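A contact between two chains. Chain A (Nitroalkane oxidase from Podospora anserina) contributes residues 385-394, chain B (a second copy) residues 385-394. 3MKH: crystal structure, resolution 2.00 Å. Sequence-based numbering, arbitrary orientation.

Chain A, residues 385-394: FSDLLNTAVV
Chain B (385-394) FSDLLNTAVV

This is a small, nearly twofold-symmetric contact between two copies of the same helix, held by a reciprocal pair of asparagine amide hydrogen bonds with two bridging waters and a patch of leucine and valine packing. Each stretch is helical from F385 to about A392, with phi near -55 to -85° and psi near -15 to -55°; i-to-i+4 backbone bonds support this, for example L389(A) N to F385(A) O at 3.1 Å and A392(B) N to L388(B) O at 2.8 Å. The helices run at 140° between their N-to-C directions, so they are closer to antiparallel than parallel, and their axes come no nearer than 11.6 Å. The register places S386 of each chain against N390 of the other, with both CA–CA distances at 8.2 Å.

At this axis separation, side chains must span the gap. The N390 CA-to-CB bonds point sideways, but chi1 near -77° (m) and chi2 near -65° bring the amides together. N390(A) ND2 donates to N390(B) OD1 at 2.9 Å (168°), and N390(B) ND2 donates to N390(A) OD1 at 3.0 Å (160°). Asparagine suits this position because one amide carries both donor and acceptor, allowing a self-complementary ring across the pseudo-dyad. Each ND2 also makes a weak bond one turn back along its own helix, N390(A) ND2 to S386(A) O and N390(B) ND2 to S386(B) O, both 3.1 Å.

S386, chi1 t, has its hydroxyl 4.0 Å from the opposing amide oxygen (S386(A) OG to N390(B) OD1, and S386(B) OG to N390(A) OD1), leaving a gap that water fills. Water 1 lies 2.7 Å from S386(A) OG and donates to N390(B) OD1 at 2.7 Å; water 2 lies 2.8 Å from S386(B) OG and donates to N390(A) OD1 at 2.7 Å. Each OD1 thus accepts from both an amide and a water.

Alongside the polar ring, L389 and V393 point toward the partner stretch. L389 adopts chi1 t, chi2 p, which sets L389(A) CD2 3.6 Å from V393(B) CG1 and L389(B) CD2 3.7 Å from V393(A) CG1; the two L389 CD2 atoms approach to 4.4 Å. V393 is chi1 m. These branched apolar side chains fill the space without needing polar partners.

The stretches bury 246 Å² in total, mostly through L389 and N390, and all four contacting residue types are buried in the assembly. T391 plays no part in the contact: its OG1 bonds D387 O within each helix.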

ATOM      1  N   PHE A 385      13.670  11.081 -14.340  1.00 22.07           N
ATOM      2  CA  PHE A 385      12.708  10.533 -13.381  1.00 20.92           C
ATOM      3  C   PHE A 385      11.407  11.320 -13.277  1.00 19.23           C
ATOM      4  O   PHE A 385      10.340  10.726 -13.152  1.00 20.41           O
ATOM      5  CB  PHE A 385      13.371  10.333 -12.010  1.00 21.49           C
ATOM      6  CG  PHE A 385      14.623   9.495 -12.089  1.00 21.27           C
ATOM      7  CD1 PHE A 385      14.535   8.120 -12.221  1.00 23.19           C
ATOM      8  CD2 PHE A 385      15.872  10.084 -12.091  1.00 25.60           C
ATOM      9  CE1 PHE A 385      15.680   7.339 -12.326  1.00 25.92           C
ATOM     10  CE2 PHE A 385      17.025   9.316 -12.209  1.00 24.27           C
ATOM     11  CZ  PHE A 385      16.921   7.934 -12.313  1.00 23.42           C
ATOM     12  N   SER A 386      11.484  12.644 -13.345  1.00 20.19           N
ATOM     13  CA  SER A 386      10.271  13.451 -13.282  1.00 20.38           C
ATOM     14  C   SER A 386       9.375  13.191 -14.501  1.00 19.84           C
ATOM     15  O   SER A 386       8.168  12.996 -14.364  1.00 20.12           O
ATOM     16  CB  SER A 386      10.615  14.940 -13.174  1.00 21.89           C
ATOM     17  OG  SER A 386       9.449  15.732 -13.176  1.00 23.35           O
ATOM     18  N   ASP A 387       9.972  13.186 -15.686  1.00 20.43           N
ATOM     19  CA  ASP A 387       9.214  12.932 -16.905  1.00 20.04           C
ATOM     20  C   ASP A 387       8.595  11.540 -16.883  1.00 22.34           C
ATOM     21  O   ASP A 387       7.480  11.353 -17.375  1.00 20.25           O
ATOM     22  CB  ASP A 387      10.099  13.072 -18.140  1.00 24.02           C
ATOM     23  CG  ASP A 387      10.384  14.521 -18.496  1.00 33.57           C
ATOM     24  OD1 ASP A 387       9.747  15.430 -17.906  1.00 32.08           O
ATOM     25  OD2 ASP A 387      11.244  14.738 -19.378  1.00 37.46           O
ATOM     26  N   LEU A 388       9.319  10.558 -16.339  1.00 20.69           N
ATOM     27  CA  LEU A 388       8.757   9.200 -16.226  1.00 18.91           C
ATOM     28  C   LEU A 388       7.486   9.199 -15.377  1.00 17.43           C
ATOM     29  O   LEU A 388       6.463   8.670 -15.789  1.00 21.09           O
ATOM     30  CB  LEU A 388       9.782   8.205 -15.666  1.00 20.60           C
ATOM     31  CG  LEU A 388      10.798   7.748 -16.716  1.00 23.06           C
ATOM     32  CD1 LEU A 388      12.035   7.189 -16.043  1.00 23.47           C
ATOM     33  CD2 LEU A 388      10.141   6.705 -17.611  1.00 22.03           C
ATOM     34  N   LEU A 389       7.554   9.791 -14.186  1.00 18.23           N
ATOM     35  CA  LEU A 389       6.368   9.926 -13.325  1.00 18.56           C
ATOM     36  C   LEU A 389       5.205  10.637 -14.054  1.00 19.26           C
ATOM     37  O   LEU A 389       4.069  10.166 -14.076  1.00 18.83           O
ATOM     38  CB  LEU A 389       6.739  10.730 -12.060  1.00 17.38           C
ATOM     39  CG  LEU A 389       5.559  11.002 -11.124  1.00 19.72           C
ATOM     40  CD1 LEU A 389       4.882   9.672 -10.771  1.00 22.28           C
ATOM     41  CD2 LEU A 389       5.997  11.747  -9.858  1.00 18.61           C
ATOM     42  N   ASN A 390       5.494  11.782 -14.656  1.00 17.99           N
ATOM     43  CA  ASN A 390       4.449  12.540 -15.325  1.00 22.00           C
ATOM     44  C   ASN A 390       3.900  11.877 -16.581  1.00 20.30           C
ATOM     45  O   ASN A 390       2.836  12.252 -17.066  1.00 21.50           O
ATOM     46  CB  ASN A 390       4.901  13.963 -15.603  1.00 19.76           C
ATOM     47  CG  ASN A 390       4.876  14.806 -14.352  1.00 22.03           C
ATOM     48  OD1 ASN A 390       3.817  15.040 -13.794  1.00 24.03           O
ATOM     49  ND2 ASN A 390       6.045  15.215 -13.876  1.00 24.68           N
ATOM     50  N   THR A 391       4.621  10.893 -17.096  1.00 16.92           N
ATOM     51  CA  THR A 391       4.079  10.043 -18.160  1.00 16.83           C
ATOM     52  C   THR A 391       3.211   8.967 -17.526  1.00 19.23           C
ATOM     53  O   THR A 391       2.079   8.707 -17.951  1.00 21.19           O
ATOM     54  CB  THR A 391       5.227   9.403 -18.991  1.00 19.32           C
ATOM     55  OG1 THR A 391       6.036  10.441 -19.559  1.00 21.17           O
ATOM     56  CG2 THR A 391       4.666   8.517 -20.125  1.00 18.70           C
ATOM     57  N   ALA A 392       3.740   8.347 -16.478  1.00 17.54           N
ATOM     58  CA  ALA A 392       3.076   7.207 -15.857  1.00 20.34           C
ATOM     59  C   ALA A 392       1.694   7.548 -15.292  1.00 20.37           C
ATOM     60  O   ALA A 392       0.758   6.728 -15.366  1.00 17.80           O
ATOM     61  CB  ALA A 392       3.986   6.608 -14.753  1.00 16.60           C
ATOM     62  N   VAL A 393       1.537   8.751 -14.735  1.00 18.18           N
ATOM     63  CA  VAL A 393       0.253   9.062 -14.091  1.00 21.69           C
ATOM     64  C   VAL A 393      -0.936   9.119 -15.048  1.00 16.65           C
ATOM     65  O   VAL A 393      -2.080   9.038 -14.607  1.00 20.02           O
ATOM     66  CB  VAL A 393       0.287  10.340 -13.204  1.00 24.55           C
ATOM     67  CG1 VAL A 393       1.293  10.184 -12.100  1.00 25.12           C
ATOM     68  CG2 VAL A 393       0.565  11.567 -14.038  1.00 22.03           C
ATOM     69  N   VAL A 394      -0.685   9.261 -16.348  1.00 18.34           N
ATOM     70  CA  VAL A 394      -1.777   9.189 -17.313  1.00 20.72           C
ATOM     71  C   VAL A 394      -2.346   7.763 -17.488  1.00 20.18           C
ATOM     72  O   VAL A 394      -3.483   7.588 -17.902  1.00 19.41           O
ATOM     73  CB  VAL A 394      -1.367   9.734 -18.693  1.00 21.87           C
ATOM     74  CG1 VAL A 394      -0.792   8.610 -19.568  1.00 23.53           C
ATOM     75  CG2 VAL A 394      -2.561  10.384 -19.357  1.00 22.29           C
TER
ATOM     76  N   PHE B 385      -4.061  19.786 -10.067  1.00 20.57           N
ATOM     77  CA  PHE B 385      -3.652  18.452  -9.604  1.00 21.31           C
ATOM     78  C   PHE B 385      -2.226  18.012  -9.969  1.00 20.43           C
ATOM     79  O   PHE B 385      -1.510  17.433  -9.135  1.00 20.63           O
ATOM     80  CB  PHE B 385      -4.691  17.419 -10.047  1.00 20.59           C
ATOM     81  CG  PHE B 385      -6.081  17.757  -9.580  1.00 20.55           C
ATOM     82  CD1 PHE B 385      -6.427  17.603  -8.250  1.00 20.16           C
ATOM     83  CD2 PHE B 385      -7.015  18.285 -10.451  1.00 21.89           C
ATOM     84  CE1 PHE B 385      -7.692  17.935  -7.805  1.00 21.76           C
ATOM     85  CE2 PHE B 385      -8.278  18.631 -10.007  1.00 22.88           C
ATOM     86  CZ  PHE B 385      -8.620  18.446  -8.691  1.00 21.59           C
ATOM     87  N   SER B 386      -1.805  18.291 -11.196  1.00 19.63           N
ATOM     88  CA  SER B 386      -0.446  17.954 -11.611  1.00 19.70           C
ATOM     89  C   SER B 386       0.620  18.705 -10.798  1.00 20.73           C
ATOM     90  O   SER B 386       1.565  18.093 -10.305  1.00 22.02           O
ATOM     91  CB  SER B 386      -0.270  18.212 -13.108  1.00 20.41           C
ATOM     92  OG  SER B 386       1.061  17.973 -13.504  1.00 20.90           O
ATOM     93  N   ASP B 387       0.475  20.026 -10.679  1.00 20.77           N
ATOM     94  CA  ASP B 387       1.376  20.846  -9.849  1.00 21.96           C
ATOM     95  C   ASP B 387       1.449  20.379  -8.382  1.00 22.00           C
ATOM     96  O   ASP B 387       2.524  20.389  -7.757  1.00 19.52           O
ATOM     97  CB  ASP B 387       0.958  22.320  -9.898  1.00 18.95           C
ATOM     98  CG  ASP B 387       1.375  23.007 -11.198  1.00 30.59           C
ATOM     99  OD1 ASP B 387       2.097  22.387 -12.009  1.00 30.30           O
ATOM    100  OD2 ASP B 387       0.977  24.175 -11.410  1.00 34.24           O
ATOM    101  N   LEU B 388       0.300  19.997  -7.833  1.00 19.14           N
ATOM    102  CA  LEU B 388       0.232  19.430  -6.480  1.00 21.58           C
ATOM    103  C   LEU B 388       1.152  18.211  -6.368  1.00 21.14           C
ATOM    104  O   LEU B 388       2.001  18.151  -5.479  1.00 20.43           O
ATOM    105  CB  LEU B 388      -1.199  19.008  -6.164  1.00 21.28           C
ATOM    106  CG  LEU B 388      -2.060  19.724  -5.121  1.00 28.97           C
ATOM    107  CD1 LEU B 388      -1.484  21.031  -4.606  1.00 24.14           C
ATOM    108  CD2 LEU B 388      -3.476  19.896  -5.623  1.00 23.73           C
ATOM    109  N   LEU B 389       0.984  17.242  -7.268  1.00 20.01           N
ATOM    110  CA  LEU B 389       1.836  16.045  -7.253  1.00 18.64           C
ATOM    111  C   LEU B 389       3.304  16.417  -7.386  1.00 21.41           C
ATOM    112  O   LEU B 389       4.149  15.918  -6.648  1.00 18.93           O
ATOM    113  CB  LEU B 389       1.459  15.078  -8.374  1.00 19.99           C
ATOM    114  CG  LEU B 389       2.328  13.828  -8.572  1.00 21.70           C
ATOM    115  CD1 LEU B 389       2.398  13.012  -7.273  1.00 18.99           C
ATOM    116  CD2 LEU B 389       1.802  12.959  -9.738  1.00 19.09           C
ATOM    117  N   ASN B 390       3.609  17.289  -8.342  1.00 18.48           N
ATOM    118  CA  ASN B 390       4.993  17.611  -8.627  1.00 20.70           C
ATOM    119  C   ASN B 390       5.612  18.456  -7.510  1.00 22.64           C
ATOM    120  O   ASN B 390       6.818  18.578  -7.431  1.00 19.61           O
ATOM    121  CB  ASN B 390       5.137  18.289  -9.991  1.00 21.22           C
ATOM    122  CG  ASN B 390       5.075  17.287 -11.147  1.00 23.82           C
ATOM    123  OD1 ASN B 390       5.940  16.414 -11.286  1.00 27.31           O
ATOM    124  ND2 ASN B 390       4.062  17.406 -11.966  1.00 24.01           N
ATOM    125  N   THR B 391       4.771  19.017  -6.647  1.00 16.58           N
ATOM    126  CA  THR B 391       5.245  19.697  -5.445  1.00 20.13           C
ATOM    127  C   THR B 391       5.471  18.664  -4.355  1.00 22.34           C
ATOM    128  O   THR B 391       6.526  18.646  -3.709  1.00 21.93           O
ATOM    129  CB  THR B 391       4.247  20.780  -4.969  1.00 22.23           C
ATOM    130  OG1 THR B 391       4.064  21.739  -6.014  1.00 21.79           O
ATOM    131  CG2 THR B 391       4.774  21.513  -3.731  1.00 20.20           C
ATOM    132  N   ALA B 392       4.499  17.761  -4.192  1.00 19.02           N
ATOM    133  CA  ALA B 392       4.571  16.734  -3.157  1.00 22.70           C
ATOM    134  C   ALA B 392       5.787  15.809  -3.248  1.00 21.99           C
ATOM    135  O   ALA B 392       6.361  15.450  -2.213  1.00 18.90           O
ATOM    136  CB  ALA B 392       3.233  15.894  -3.091  1.00 18.35           C
ATOM    137  N   VAL B 393       6.196  15.420  -4.457  1.00 21.16           N
ATOM    138  CA  VAL B 393       7.237  14.392  -4.575  1.00 21.28           C
ATOM    139  C   VAL B 393       8.589  14.808  -4.032  1.00 21.31           C
ATOM    140  O   VAL B 393       9.440  13.958  -3.772  1.00 22.84           O
ATOM    141  CB  VAL B 393       7.431  13.844  -6.030  1.00 25.52           C
ATOM    142  CG1 VAL B 393       6.243  12.996  -6.449  1.00 27.26           C
ATOM    143  CG2 VAL B 393       7.693  14.964  -6.994  1.00 21.51           C
ATOM    144  N   VAL B 394       8.803  16.109  -3.884  1.00 21.15           N
ATOM    145  CA  VAL B 394      10.041  16.591  -3.275  1.00 22.77           C
ATOM    146  C   VAL B 394      10.056  16.368  -1.749  1.00 21.06           C
ATOM    147  O   VAL B 394      11.126  16.280  -1.151  1.00 21.70           O
ATOM    148  CB  VAL B 394      10.343  18.078  -3.636  1.00 22.21           C
ATOM    149  CG1 VAL B 394       9.705  19.026  -2.628  1.00 23.70           C
ATOM    150  CG2 VAL B 394      11.866  18.334  -3.719  1.00 24.23           C
TER
HETATM  151  O   HOH W   1       8.124  14.849 -11.004  1.00 28.04           O
HETATM  152  O   HOH W   2       1.269  15.269 -12.859  1.00 28.34           O